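Local coordinates for protein fatty acid CoA ligase (Marinactinospora thermotolerans, PDB 6SQ8) that belongs to the AMP-binding (ANL) enzyme family and here holds adenosine monophosphate and 1-ethanoyl-9H-pyrido[3,4-b]indole-3-carboxylic acid in its pocket, at residues W194-P199 with A240-L245; V17-A22 with V220-E225; R62-R67 with I200-L205. One frame throughout, in Å; residues are numbered along the deposited sequence.

Contact 1 (W194-P199 with A240-L245); sequences WRFLIP and ATHVFL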
ATOM      1  N   TRP A 194     -13.428 -12.322  -8.997  1.00 31.45           N
ATOM      2  CA  TRP A 194     -12.891 -12.442  -7.670  1.00 27.58           C
ATOM      3  C   TRP A 194     -13.979 -12.081  -6.654  1.00 28.71           C
ATOM      4  O   TRP A 194     -14.786 -11.189  -6.900  1.00 28.88           O
ATOM      5  CB  TRP A 194     -11.712 -11.469  -7.505  1.00 25.48           C
ATOM      6  CG  TRP A 194     -10.697 -11.476  -8.603  1.00 22.45           C
ATOM      7  CD1 TRP A 194     -10.255 -12.548  -9.327  1.00 23.24           C
ATOM      8  CD2 TRP A 194      -9.936 -10.354  -9.053  1.00 20.99           C
ATOM      9  NE1 TRP A 194      -9.274 -12.167 -10.208  1.00 22.63           N
ATOM     10  CE2 TRP A 194      -9.060 -10.822 -10.056  1.00 22.09           C
ATOM     11  CE3 TRP A 194      -9.923  -8.993  -8.734  1.00 21.20           C
ATOM     12  CZ2 TRP A 194      -8.199  -9.967 -10.750  1.00 23.10           C
ATOM     13  CZ3 TRP A 194      -9.065  -8.152  -9.408  1.00 20.89           C
ATOM     14  CH2 TRP A 194      -8.216  -8.634 -10.408  1.00 22.66           C
ATOM     15  N   ARG A 195     -13.982 -12.753  -5.500  1.00 30.45           N
ATOM     16  CA  ARG A 195     -14.632 -12.259  -4.299  1.00 30.76           C
ATOM     17  C   ARG A 195     -13.513 -11.750  -3.392  1.00 27.89           C
ATOM     18  O   ARG A 195     -12.847 -12.530  -2.700  1.00 27.49           O
ATOM     19  CB  ARG A 195     -15.492 -13.343  -3.649  1.00 36.55           C
ATOM     20  CG  ARG A 195     -16.929 -13.411  -4.158  1.00 45.58           C
ATOM     21  CD  ARG A 195     -17.195 -14.181  -5.456  1.00 54.74           C
ATOM     22  NE  ARG A 195     -16.868 -15.609  -5.506  1.00 64.02           N
ATOM     23  CZ  ARG A 195     -16.866 -16.450  -4.468  1.00 64.32           C
ATOM     24  NH1 ARG A 195     -17.340 -16.038  -3.306  1.00 65.31           N
ATOM     25  NH2 ARG A 195     -16.373 -17.678  -4.590  1.00 52.32           N
ATOM     26  N   PHE A 196     -13.270 -10.439  -3.460  1.00 25.78           N
ATOM     27  CA  PHE A 196     -12.050  -9.828  -2.954  1.00 24.19           C
ATOM     28  C   PHE A 196     -12.350  -9.090  -1.649  1.00 23.85           C
ATOM     29  O   PHE A 196     -13.068  -8.089  -1.633  1.00 23.07           O
ATOM     30  CB  PHE A 196     -11.453  -8.889  -3.995  1.00 23.79           C
ATOM     31  CG  PHE A 196      -9.968  -8.672  -3.885  1.00 23.88           C
ATOM     32  CD1 PHE A 196      -9.395  -8.206  -2.713  1.00 24.59           C
ATOM     33  CD2 PHE A 196      -9.143  -8.875  -4.975  1.00 24.09           C
ATOM     34  CE1 PHE A 196      -8.027  -7.986  -2.626  1.00 24.38           C
ATOM     35  CE2 PHE A 196      -7.776  -8.657  -4.894  1.00 24.33           C
ATOM     36  CZ  PHE A 196      -7.222  -8.201  -3.718  1.00 24.09           C
ATOM     37  N   LEU A 197     -11.750  -9.594  -0.566  1.00 25.91           N
ATOM     38  CA  LEU A 197     -11.900  -9.069   0.777  1.00 25.02           C
ATOM     39  C   LEU A 197     -10.923  -7.904   0.941  1.00 22.77           C
ATOM     40  O   LEU A 197      -9.713  -8.062   0.773  1.00 20.08           O
ATOM     41  CB  LEU A 197     -11.571 -10.193   1.762  1.00 28.24           C
ATOM     42  CG  LEU A 197     -12.383 -10.253   3.058  1.00 31.47           C
ATOM     43  CD1 LEU A 197     -11.566 -10.846   4.210  1.00 30.37           C
ATOM     44  CD2 LEU A 197     -12.917  -8.894   3.456  1.00 35.37           C
ATOM     45  N   ILE A 198     -11.450  -6.738   1.278  1.00 22.14           N
ATOM     46  CA  ILE A 198     -10.636  -5.565   1.398  1.00 24.00           C
ATOM     47  C   ILE A 198     -10.823  -4.961   2.779  1.00 24.53           C
ATOM     48  O   ILE A 198     -11.763  -4.209   3.007  1.00 27.07           O
ATOM     49  CB  ILE A 198     -10.961  -4.549   0.290  1.00 24.51           C
ATOM     50  CG1 ILE A 198     -10.927  -5.233  -1.079  1.00 24.66           C
ATOM     51  CG2 ILE A 198     -10.004  -3.374   0.367  1.00 23.37           C
ATOM     52  CD1 ILE A 198     -10.954  -4.296  -2.243  1.00 24.90           C
ATOM     53  N   PRO A 199      -9.910  -5.267   3.716  1.00 24.70           N
ATOM     54  CA  PRO A 199      -9.883  -4.631   5.027  1.00 25.28           C
ATOM     55  C   PRO A 199      -8.893  -3.465   5.152  1.00 25.45           C
ATOM     56  O   PRO A 199      -8.766  -2.904   6.226  1.00 29.64           O
ATOM     57  CB  PRO A 199      -9.407  -5.816   5.874  1.00 25.97           C
ATOM     58  CG  PRO A 199      -8.374  -6.489   4.997  1.00 26.84           C
ATOM     59  CD  PRO A 199      -8.865  -6.291   3.578  1.00 26.41           C
ATOM     60  N   ALA A 240     -14.721 -15.919   0.043  1.00 26.56           N
ATOM     61  CA  ALA A 240     -13.798 -14.977  -0.565  1.00 25.22           C
ATOM     62  C   ALA A 240     -12.656 -15.728  -1.261  1.00 24.73           C
ATOM     63  O   ALA A 240     -12.170 -16.728  -0.769  1.00 26.06           O
ATOM     64  CB  ALA A 240     -13.269 -14.029   0.478  1.00 25.00           C
ATOM     65  N   THR A 241     -12.254 -15.213  -2.423  1.00 24.92           N
ATOM     66  CA  THR A 241     -11.216 -15.805  -3.239  1.00 26.32           C
ATOM     67  C   THR A 241      -9.892 -15.050  -3.057  1.00 25.46           C
ATOM     68  O   THR A 241      -8.824 -15.605  -3.265  1.00 24.90           O
ATOM     69  CB  THR A 241     -11.584 -15.777  -4.724  1.00 26.50           C
ATOM     70  OG1 THR A 241     -11.752 -14.409  -5.096  1.00 26.91           O
ATOM     71  CG2 THR A 241     -12.834 -16.566  -5.029  1.00 25.51           C
ATOM     72  N   HIS A 242      -9.984 -13.763  -2.725  1.00 23.56           N
ATOM     73  CA  HIS A 242      -8.837 -12.916  -2.598  1.00 22.11           C
ATOM     74  C   HIS A 242      -8.989 -12.079  -1.341  1.00 22.72           C
ATOM     75  O   HIS A 242     -10.121 -11.812  -0.914  1.00 21.73           O
ATOM     76  CB  HIS A 242      -8.698 -12.012  -3.820  1.00 22.52           C
ATOM     77  CG  HIS A 242      -8.438 -12.736  -5.100  1.00 22.44           C
ATOM     78  ND1 HIS A 242      -9.346 -13.634  -5.638  1.00 21.17           N
ATOM     79  CD2 HIS A 242      -7.383 -12.690  -5.943  1.00 19.92           C
ATOM     80  CE1 HIS A 242      -8.856 -14.109  -6.761  1.00 21.16           C
ATOM     81  NE2 HIS A 242      -7.654 -13.537  -6.972  1.00 19.70           N
ATOM     82  N   VAL A 243      -7.842 -11.695  -0.773  1.00 22.56           N
ATOM     83  CA  VAL A 243      -7.778 -10.752   0.323  1.00 21.91           C
ATOM     84  C   VAL A 243      -6.415 -10.060   0.256  1.00 20.46           C
ATOM     85  O   VAL A 243      -5.449 -10.651  -0.179  1.00 18.00           O
ATOM     86  CB  VAL A 243      -7.998 -11.439   1.681  1.00 21.46           C
ATOM     87  CG1 VAL A 243      -6.980 -12.520   1.934  1.00 23.14           C
ATOM     88  CG2 VAL A 243      -7.968 -10.447   2.827  1.00 21.74           C
ATOM     89  N   PHE A 244      -6.376  -8.804   0.696  1.00 21.01           N
ATOM     90  CA  PHE A 244      -5.142  -8.078   0.830  1.00 22.52           C
ATOM     91  C   PHE A 244      -4.938  -7.687   2.294  1.00 23.42           C
ATOM     92  O   PHE A 244      -5.843  -7.126   2.902  1.00 23.18           O
ATOM     93  CB  PHE A 244      -5.117  -6.826  -0.041  1.00 23.32           C
ATOM     94  CG  PHE A 244      -3.735  -6.234  -0.188  1.00 23.32           C
ATOM     95  CD1 PHE A 244      -3.150  -5.519   0.843  1.00 22.44           C
ATOM     96  CD2 PHE A 244      -3.012  -6.407  -1.356  1.00 23.70           C
ATOM     97  CE1 PHE A 244      -1.874  -4.992   0.697  1.00 23.95           C
ATOM     98  CE2 PHE A 244      -1.735  -5.891  -1.495  1.00 22.32           C
ATOM     99  CZ  PHE A 244      -1.166  -5.188  -0.466  1.00 22.90           C
ATOM    100  N   LEU A 245      -3.730  -7.978   2.803  1.00 22.91           N
ATOM    101  CA  LEU A 245      -3.333  -7.782   4.187  1.00 21.55           C
ATOM    102  C   LEU A 245      -1.987  -7.063   4.243  1.00 21.50           C
ATOM    103  O   LEU A 245      -1.126  -7.270   3.368  1.00 19.96           O
ATOM    104  CB  LEU A 245      -3.182  -9.150   4.851  1.00 21.54           C
ATOM    105  CG  LEU A 245      -4.419 -10.024   4.846  1.00 21.80           C
ATOM    106  CD1 LEU A 245      -4.077 -11.395   5.392  1.00 23.00           C
ATOM    107  CD2 LEU A 245      -5.515  -9.381   5.659  1.00 21.71           C
TER
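H242 meets F196 through its CB and W194 through its ring, both on one side of the imidazole plane, where strands 195-198 and 242-245 run in parallel. Its CB lies over one face of the F196 ring, a CH-pi contact with CB 3.4 Å from F196 CD2. CG is anti to the carbonyl carbon (chi1 -64°), which turns the imidazole past F196 toward W194. H242 ND1 meets T241 OG1 at 2.6 Å in a hydrogen bond, with the hydroxyl in the plane of the imidazole. H242 CE1 comes within 3.3 Å of W194 CD1, the two rings meeting obliquely at 37°. At the tip, NE2 is bound by the backbone oxygen of Y189. T241 suits this spot because its hydroxyl serves twice, also accepting from R195 N at 2.8 Å. R195 O takes two backbone donors, T241 N at 2.8 Å and H242 N at 3.1 Å, while L197 N gives a nearly straight bond to H242 O. L197 and V243 lie alongside each other on the face away from H242. F244 touches the bound 1-ethanoyl-9H-pyrido[3,4-b]indole-3-carboxylic acid. Bonded at both nitrogens and lined on one side by W194 and F196, the buried imidazole has little freedom to turn.

Contact 2 (V17-A22 with V220-E225); sequences VAVTGA and VVLLEE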
ATOM      1  N   VAL A  17     -23.550  -8.870  -8.682  1.00 33.55           N
ATOM      2  CA  VAL A  17     -23.365  -8.397  -7.294  1.00 31.94           C
ATOM      3  C   VAL A  17     -22.012  -7.689  -7.154  1.00 29.76           C
ATOM      4  O   VAL A  17     -20.962  -8.268  -7.416  1.00 33.81           O
ATOM      5  CB  VAL A  17     -23.505  -9.548  -6.283  1.00 33.43           C
ATOM      6  CG1 VAL A  17     -23.344  -9.070  -4.851  1.00 35.01           C
ATOM      7  CG2 VAL A  17     -24.836 -10.271  -6.428  1.00 31.93           C
ATOM      8  N   ALA A  18     -22.053  -6.430  -6.706  1.00 26.78           N
ATOM      9  CA  ALA A  18     -20.888  -5.560  -6.735  1.00 26.40           C
ATOM     10  C   ALA A  18     -20.169  -5.543  -5.377  1.00 27.30           C
ATOM     11  O   ALA A  18     -18.955  -5.656  -5.338  1.00 28.33           O
ATOM     12  CB  ALA A  18     -21.296  -4.182  -7.161  1.00 26.25           C
ATOM     13  N   VAL A  19     -20.917  -5.397  -4.273  1.00 27.10           N
ATOM     14  CA  VAL A  19     -20.342  -5.290  -2.932  1.00 26.67           C
ATOM     15  C   VAL A  19     -21.129  -6.169  -1.951  1.00 28.86           C
ATOM     16  O   VAL A  19     -22.306  -6.346  -2.107  1.00 27.62           O
ATOM     17  CB  VAL A  19     -20.323  -3.829  -2.454  1.00 26.51           C
ATOM     18  CG1 VAL A  19     -19.379  -3.642  -1.275  1.00 24.37           C
ATOM     19  CG2 VAL A  19     -19.981  -2.867  -3.577  1.00 27.53           C
ATOM     20  N   THR A  20     -20.442  -6.730  -0.946  1.00 32.35           N
ATOM     21  CA  THR A  20     -21.041  -7.383   0.221  1.00 37.47           C
ATOM     22  C   THR A  20     -20.312  -6.889   1.469  1.00 45.30           C
ATOM     23  O   THR A  20     -19.123  -6.582   1.417  1.00 54.57           O
ATOM     24  CB  THR A  20     -20.930  -8.916   0.163  1.00 41.15           C
ATOM     25  OG1 THR A  20     -21.234  -9.361  -1.153  1.00 44.36           O
ATOM     26  CG2 THR A  20     -21.861  -9.620   1.126  1.00 46.82           C
ATOM     27  N   GLY A  21     -21.017  -6.862   2.599  1.00 52.82           N
ATOM     28  CA  GLY A  21     -20.461  -6.394   3.859  1.00 59.14           C
ATOM     29  C   GLY A  21     -21.230  -6.927   5.057  1.00 61.02           C
ATOM     30  O   GLY A  21     -21.818  -8.030   4.994  1.00 55.50           O
ATOM     31  N   ALA A  22     -21.195  -6.137   6.145  1.00 62.53           N
ATOM     32  CA  ALA A  22     -21.975  -6.375   7.361  1.00 60.23           C
ATOM     33  C   ALA A  22     -23.467  -6.398   7.007  1.00 60.19           C
ATOM     34  O   ALA A  22     -24.126  -7.426   7.228  1.00 61.17           O
ATOM     35  CB  ALA A  22     -21.665  -5.313   8.392  1.00 59.84           C
ATOM     36  N   VAL A 220     -16.627  -6.970  -4.491  1.00 26.08           N
ATOM     37  CA  VAL A 220     -15.843  -6.462  -3.383  1.00 26.81           C
ATOM     38  C   VAL A 220     -16.536  -6.882  -2.096  1.00 26.79           C
ATOM     39  O   VAL A 220     -17.740  -6.772  -2.002  1.00 27.42           O
ATOM     40  CB  VAL A 220     -15.698  -4.931  -3.437  1.00 27.64           C
ATOM     41  CG1 VAL A 220     -15.014  -4.388  -2.186  1.00 26.24           C
ATOM     42  CG2 VAL A 220     -14.979  -4.472  -4.698  1.00 27.33           C
ATOM     43  N   VAL A 221     -15.748  -7.351  -1.123  1.00 26.82           N
ATOM     44  CA  VAL A 221     -16.220  -7.692   0.218  1.00 25.53           C
ATOM     45  C   VAL A 221     -15.508  -6.754   1.190  1.00 26.06           C
ATOM     46  O   VAL A 221     -14.301  -6.838   1.291  1.00 26.69           O
ATOM     47  CB  VAL A 221     -15.931  -9.165   0.562  1.00 24.93           C
ATOM     48  CG1 VAL A 221     -16.466  -9.523   1.933  1.00 26.74           C
ATOM     49  CG2 VAL A 221     -16.476 -10.128  -0.477  1.00 24.96           C
ATOM     50  N   LEU A 222     -16.259  -5.885   1.883  1.00 26.64           N
ATOM     51  CA  LEU A 222     -15.675  -4.807   2.699  1.00 27.05           C
ATOM     52  C   LEU A 222     -15.658  -5.185   4.176  1.00 27.53           C
ATOM     53  O   LEU A 222     -16.636  -5.699   4.704  1.00 30.78           O
ATOM     54  CB  LEU A 222     -16.511  -3.538   2.558  1.00 28.04           C
ATOM     55  CG  LEU A 222     -16.287  -2.720   1.296  1.00 29.44           C
ATOM     56  CD1 LEU A 222     -17.275  -1.573   1.287  1.00 29.44           C
ATOM     57  CD2 LEU A 222     -14.858  -2.229   1.191  1.00 28.35           C
ATOM     58  N   LEU A 223     -14.540  -4.866   4.828  1.00 28.21           N
ATOM     59  CA  LEU A 223     -14.483  -4.780   6.276  1.00 30.86           C
ATOM     60  C   LEU A 223     -13.973  -3.392   6.659  1.00 31.77           C
ATOM     61  O   LEU A 223     -13.180  -2.803   5.924  1.00 33.11           O
ATOM     62  CB  LEU A 223     -13.565  -5.876   6.814  1.00 31.58           C
ATOM     63  CG  LEU A 223     -14.121  -7.291   6.765  1.00 32.72           C
ATOM     64  CD1 LEU A 223     -13.043  -8.291   7.168  1.00 32.57           C
ATOM     65  CD2 LEU A 223     -15.340  -7.432   7.662  1.00 36.02           C
ATOM     66  N   GLU A 224     -14.443  -2.893   7.807  1.00 32.28           N
ATOM     67  CA  GLU A 224     -14.033  -1.592   8.321  1.00 35.72           C
ATOM     68  C   GLU A 224     -12.576  -1.639   8.813  1.00 33.89           C
ATOM     69  O   GLU A 224     -11.832  -0.684   8.595  1.00 37.23           O
ATOM     70  CB  GLU A 224     -14.978  -1.123   9.434  1.00 32.59           C
ATOM     71  N   GLU A 225     -12.186  -2.736   9.470  1.00 36.32           N
ATOM     72  CA  GLU A 225     -10.824  -2.891  10.004  1.00 38.42           C
ATOM     73  C   GLU A 225     -10.383  -4.359   9.908  1.00 34.25           C
ATOM     74  O   GLU A 225     -11.141  -5.222   9.504  1.00 27.57           O
ATOM     75  CB  GLU A 225     -10.783  -2.363  11.445  1.00 41.70           C
ATOM     76  CG  GLU A 225     -11.574  -3.211  12.420  1.00 46.13           C
ATOM     77  CD  GLU A 225     -12.027  -2.516  13.690  1.00 53.94           C
ATOM     78  OE1 GLU A 225     -11.445  -1.454  14.043  1.00 56.90           O
ATOM     79  OE2 GLU A 225     -12.965  -3.048  14.311  1.00 61.42           O
TER
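V19 and V220 pair as neighbours in parallel strands, with T20 and V221 one step on. Three backbone bonds hold the pair: V220 N gives to A18 O at 2.8 Å, T20 N to V220 O at 2.9 Å, and L222 N to T20 O at 3.0 Å. V19 CG1, anti to the backbone N (chi1 -163°), is thrown forward along the strand and reaches L222 CD1 at 3.9 Å; the same methyl lies 3.6 Å from V220 O. Beta-branched valine and threonine suit extended backbone here, and leucine adds the length to meet a neighbour across the gap. Strand 17-20 brings a segment from near the N-terminus against strand 219-222 of the AMP-binding domain, and its other edge pairs antiparallel with strand 25-27. There A18 and V19 both face V26, a classic beta bulge. Beyond this shell, I64 of helix 61-72 packs on V19, V220 and L222 together, and W61 adds to V19. On the other face, E238 touches both T20 and V221. V221 bonds through its backbone to F196 and I198 on the far edge of its strand, while V17 O takes a hydrogen bond from T219 OG1.

Contact 3 (R62-R67 with I200-L205); sequences RAIALR and IPLSDL. With EQ2 (1-ethanoyl-9~{H}-pyrido[3,4-b]indole-3-carboxylic acid), chain F.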
ATOM      1  N   ARG A  62     -20.700   2.955  -0.515  1.00 31.42           N
ATOM      2  CA  ARG A  62     -20.968   4.234  -1.163  1.00 31.45           C
ATOM      3  C   ARG A  62     -19.647   4.945  -1.486  1.00 28.39           C
ATOM      4  O   ARG A  62     -19.567   5.693  -2.447  1.00 31.02           O
ATOM      5  CB  ARG A  62     -21.890   5.115  -0.317  1.00 34.10           C
ATOM      6  CG  ARG A  62     -23.369   4.753  -0.439  1.00 36.23           C
ATOM      7  CD  ARG A  62     -24.231   5.699   0.395  1.00 36.05           C
ATOM      8  NE  ARG A  62     -25.651   5.347   0.348  1.00 33.08           N
ATOM      9  CZ  ARG A  62     -26.191   4.336   1.028  1.00 31.52           C
ATOM     10  NH1 ARG A  62     -25.457   3.587   1.831  1.00 29.01           N
ATOM     11  NH2 ARG A  62     -27.469   4.052   0.878  1.00 35.60           N
ATOM     12  N   ALA A  63     -18.610   4.697  -0.697  1.00 26.19           N
ATOM     13  CA  ALA A  63     -17.320   5.343  -0.922  1.00 27.86           C
ATOM     14  C   ALA A  63     -16.659   4.804  -2.199  1.00 26.76           C
ATOM     15  O   ALA A  63     -15.826   5.493  -2.814  1.00 26.05           O
ATOM     16  CB  ALA A  63     -16.423   5.175   0.285  1.00 28.83           C
ATOM     17  N   ILE A  64     -17.005   3.564  -2.557  1.00 27.52           N
ATOM     18  CA  ILE A  64     -16.569   2.922  -3.792  1.00 29.05           C
ATOM     19  C   ILE A  64     -17.161   3.695  -4.985  1.00 30.21           C
ATOM     20  O   ILE A  64     -16.420   4.036  -5.959  1.00 31.60           O
ATOM     21  CB  ILE A  64     -16.958   1.423  -3.811  1.00 26.61           C
ATOM     22  CG1 ILE A  64     -16.176   0.627  -2.771  1.00 27.58           C
ATOM     23  CG2 ILE A  64     -16.790   0.829  -5.196  1.00 26.53           C
ATOM     24  CD1 ILE A  64     -16.536  -0.832  -2.716  1.00 28.71           C
ATOM     25  N   ALA A  65     -18.479   3.955  -4.896  1.00 28.62           N
ATOM     26  CA  ALA A  65     -19.247   4.726  -5.871  1.00 25.88           C
ATOM     27  C   ALA A  65     -18.690   6.146  -5.981  1.00 26.19           C
ATOM     28  O   ALA A  65     -18.616   6.696  -7.080  1.00 27.33           O
ATOM     29  CB  ALA A  65     -20.703   4.744  -5.485  1.00 23.94           C
ATOM     30  N   LEU A  66     -18.323   6.744  -4.841  1.00 26.34           N
ATOM     31  CA  LEU A  66     -17.916   8.142  -4.822  1.00 27.39           C
ATOM     32  C   LEU A  66     -16.646   8.311  -5.665  1.00 27.26           C
ATOM     33  O   LEU A  66     -16.549   9.248  -6.440  1.00 28.61           O
ATOM     34  CB  LEU A  66     -17.700   8.624  -3.382  1.00 27.23           C
ATOM     35  CG  LEU A  66     -17.143  10.044  -3.234  1.00 26.69           C
ATOM     36  CD1 LEU A  66     -18.084  11.043  -3.869  1.00 26.42           C
ATOM     37  CD2 LEU A  66     -16.898  10.414  -1.783  1.00 26.10           C
ATOM     38  N   ARG A  67     -15.678   7.406  -5.491  1.00 29.05           N
ATOM     39  CA  ARG A  67     -14.382   7.528  -6.176  1.00 30.53           C
ATOM     40  C   ARG A  67     -14.624   7.468  -7.688  1.00 30.81           C
ATOM     41  O   ARG A  67     -14.092   8.278  -8.459  1.00 31.76           O
ATOM     42  CB  ARG A  67     -13.419   6.428  -5.729  1.00 33.05           C
ATOM     43  CG  ARG A  67     -11.994   6.523  -6.281  1.00 33.75           C
ATOM     44  CD  ARG A  67     -11.285   5.179  -6.182  1.00 37.72           C
ATOM     45  NE  ARG A  67      -9.828   5.223  -6.088  1.00 39.10           N
ATOM     46  CZ  ARG A  67      -9.134   5.036  -4.971  1.00 37.14           C
ATOM     47  NH1 ARG A  67      -9.766   5.017  -3.809  1.00 40.38           N
ATOM     48  NH2 ARG A  67      -7.822   4.868  -5.021  1.00 36.82           N
ATOM     49  N   ILE A 200      -8.180  -3.131   4.078  1.00 24.63           N
ATOM     50  CA  ILE A 200      -7.328  -1.958   4.084  1.00 25.56           C
ATOM     51  C   ILE A 200      -8.167  -0.759   3.660  1.00 26.43           C
ATOM     52  O   ILE A 200      -9.176  -0.926   3.002  1.00 27.31           O
ATOM     53  CB  ILE A 200      -6.084  -2.142   3.195  1.00 26.40           C
ATOM     54  CG1 ILE A 200      -6.437  -2.310   1.717  1.00 27.73           C
ATOM     55  CG2 ILE A 200      -5.235  -3.286   3.702  1.00 26.52           C
ATOM     56  CD1 ILE A 200      -5.244  -2.598   0.829  1.00 28.48           C
ATOM     57  N   PRO A 201      -7.789   0.484   4.023  1.00 28.48           N
ATOM     58  CA  PRO A 201      -8.638   1.640   3.769  1.00 29.55           C
ATOM     59  C   PRO A 201      -8.889   1.861   2.272  1.00 33.72           C
ATOM     60  O   PRO A 201      -7.960   1.734   1.466  1.00 38.45           O
ATOM     61  CB  PRO A 201      -7.824   2.818   4.334  1.00 29.15           C
ATOM     62  CG  PRO A 201      -6.873   2.189   5.314  1.00 28.28           C
ATOM     63  CD  PRO A 201      -6.537   0.853   4.700  1.00 29.18           C
ATOM     64  N   LEU A 202     -10.143   2.211   1.927  1.00 34.03           N
ATOM     65  CA  LEU A 202     -10.558   2.518   0.560  1.00 32.15           C
ATOM     66  C   LEU A 202      -9.925   3.823   0.058  1.00 33.18           C
ATOM     67  O   LEU A 202     -10.003   4.116  -1.138  1.00 37.47           O
ATOM     68  CB  LEU A 202     -12.082   2.616   0.517  1.00 32.80           C
ATOM     69  CG  LEU A 202     -12.837   1.285   0.521  1.00 33.67           C
ATOM     70  CD1 LEU A 202     -14.358   1.524   0.446  1.00 31.09           C
ATOM     71  CD2 LEU A 202     -12.366   0.376  -0.620  1.00 32.31           C
ATOM     72  N   SER A 203      -9.313   4.606   0.952  1.00 31.14           N
ATOM     73  CA  SER A 203      -8.707   5.877   0.586  1.00 31.35           C
ATOM     74  C   SER A 203      -7.433   5.696  -0.263  1.00 33.80           C
ATOM     75  O   SER A 203      -7.053   6.630  -0.971  1.00 35.59           O
ATOM     76  CB  SER A 203      -8.410   6.683   1.815  1.00 30.30           C
ATOM     77  OG  SER A 203      -7.530   5.976   2.674  1.00 27.69           O
ATOM     78  N   ASP A 204      -6.764   4.528  -0.191  1.00 34.58           N
ATOM     79  CA  ASP A 204      -5.500   4.291  -0.942  1.00 32.93           C
ATOM     80  C   ASP A 204      -5.591   2.974  -1.725  1.00 29.47           C
ATOM     81  O   ASP A 204      -6.537   2.784  -2.465  1.00 29.16           O
ATOM     82  CB  ASP A 204      -4.297   4.417  -0.011  1.00 37.11           C
ATOM     83  CG  ASP A 204      -4.202   5.803   0.602  1.00 38.39           C
ATOM     84  OD1 ASP A 204      -3.752   6.723  -0.097  1.00 36.65           O
ATOM     85  OD2 ASP A 204      -4.605   5.950   1.774  1.00 41.51           O
ATOM     86  N   LEU A 205      -4.606   2.087  -1.588  1.00 28.17           N
ATOM     87  CA  LEU A 205      -4.544   0.896  -2.424  1.00 28.19           C
ATOM     88  C   LEU A 205      -5.869   0.126  -2.377  1.00 27.91           C
ATOM     89  O   LEU A 205      -6.323  -0.391  -3.391  1.00 26.22           O
ATOM     90  CB  LEU A 205      -3.393  -0.005  -1.985  1.00 28.38           C
ATOM     91  CG  LEU A 205      -3.293  -1.334  -2.726  1.00 28.86           C
ATOM     92  CD1 LEU A 205      -3.131  -1.097  -4.217  1.00 28.78           C
ATOM     93  CD2 LEU A 205      -2.131  -2.162  -2.185  1.00 31.32           C
TER
HETATM   94  C1  EQ2 F 501       1.298  -3.453  -4.400  1.00 40.92           C
HETATM   95  C2  EQ2 F 501       1.699  -2.739  -3.156  1.00 40.14           C
HETATM   96  O1  EQ2 F 501       1.974  -3.387  -2.162  1.00 45.09           O
HETATM   97  C3  EQ2 F 501       1.706  -1.234  -3.125  1.00 37.28           C
HETATM   98  N1  EQ2 F 501       2.392  -0.658  -2.129  1.00 36.34           N
HETATM   99  C4  EQ2 F 501       2.425   0.680  -2.021  1.00 41.21           C
HETATM  100  C5  EQ2 F 501       3.180   1.266  -0.848  1.00 42.52           C
HETATM  101  O2  EQ2 F 501       3.784   0.484  -0.083  1.00 40.44           O
HETATM  102  O3  EQ2 F 501       3.098   2.500  -0.718  1.00 45.79           O
HETATM  103  C6  EQ2 F 501       1.760   1.518  -2.908  1.00 39.41           C
HETATM  104  C7  EQ2 F 501       1.046   0.954  -3.948  1.00 36.72           C
HETATM  105  C8  EQ2 F 501       0.270   1.478  -5.041  1.00 36.23           C
HETATM  106  C9  EQ2 F 501      -0.075   2.755  -5.478  1.00 36.16           C
HETATM  107  C10 EQ2 F 501      -0.855   2.887  -6.606  1.00 34.88           C
HETATM  108  C11 EQ2 F 501      -1.302   1.768  -7.305  1.00 34.20           C
HETATM  109  C12 EQ2 F 501      -0.971   0.494  -6.912  1.00 36.41           C
HETATM  110  C13 EQ2 F 501      -0.183   0.364  -5.770  1.00 38.35           C
HETATM  111  N2  EQ2 F 501       0.277  -0.788  -5.160  1.00 39.61           N
HETATM  112  C14 EQ2 F 501       1.018  -0.449  -4.065  1.00 36.90           C
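L202 reaches across to A63 and I64, joining helix 61-72 to the loop between strand 195-198 and helix 205-215 in the AMP-binding domain. Residues P201 to D204 form a type I beta turn, and D204 stands at the N-cap position of helix 205-215, although its side chain makes no capping bond.

The apolar part rests on one methyl. L202 CG is anti to the carbonyl carbon (chi1 -77°), and its CD1 ends 3.8 Å from I64 CG1 and 4.2 Å from A63 CB, the two side chains of I64 and L202 running at a slant to each other. Alanine is small enough for the leucine to come close to the helix, while the branched isoleucine also meets V220 and L222 of strand 219-222.

The polar part belongs to R67. Its chain, extended from CG to NE, spans from the helix to the loop, where NH1 makes a weak hydrogen bond to L202 O at 2.8 Å, bent to 127°, with the oxygen at the edge of the guanidinium and near its plane. NH2 lies a longer 3.5 Å from D204 O. A long, positively charged side chain suits a turn that presents several carbonyl oxygens. The loop is also held by N59, which hydrogen-bonds I200 O and L202 N. Within the loop S203 OG donates to D204 OD2 at 3.1 Å from above the carboxylate plane, and the same oxygen forms a salt bridge with R81, so OD2 has two partners.

Packing on the ligand falls to L205, at the start of helix 205-215. Both its methyls stand on the same side of the plane of 1-ethanoyl-9H-pyrido[3,4-b]indole-3-carboxylic acid, above its N2 and acetyl margin, L205 CD1 at 3.5 Å from N2 and CD2 at 4.0 Å from C14.

All three contacts lie within the AMP-binding part of the chain. Their centres are about 9 Å apart for contacts 1 and 2, about 11 Å for 2 and 3, and about 14 Å for 1 and 3. Along the chain the segments run 17-22, 62-67, 194-199, 200-205, 220-225 and 240-245, so contact 3 is nested within contact 2, while contact 1 interleaves with both. Strand 195-198 lies between strands 219-222 and 242-245, and 17-20 adds to the far side of 219-222. Helix 61-72 packs through I64 on the face of these strands that carries V19 and V220. Segment 194-199 passes directly into 200-205, and F244 meets both I200 and L205, so strand, loop and helix start converge on one ligand pocket.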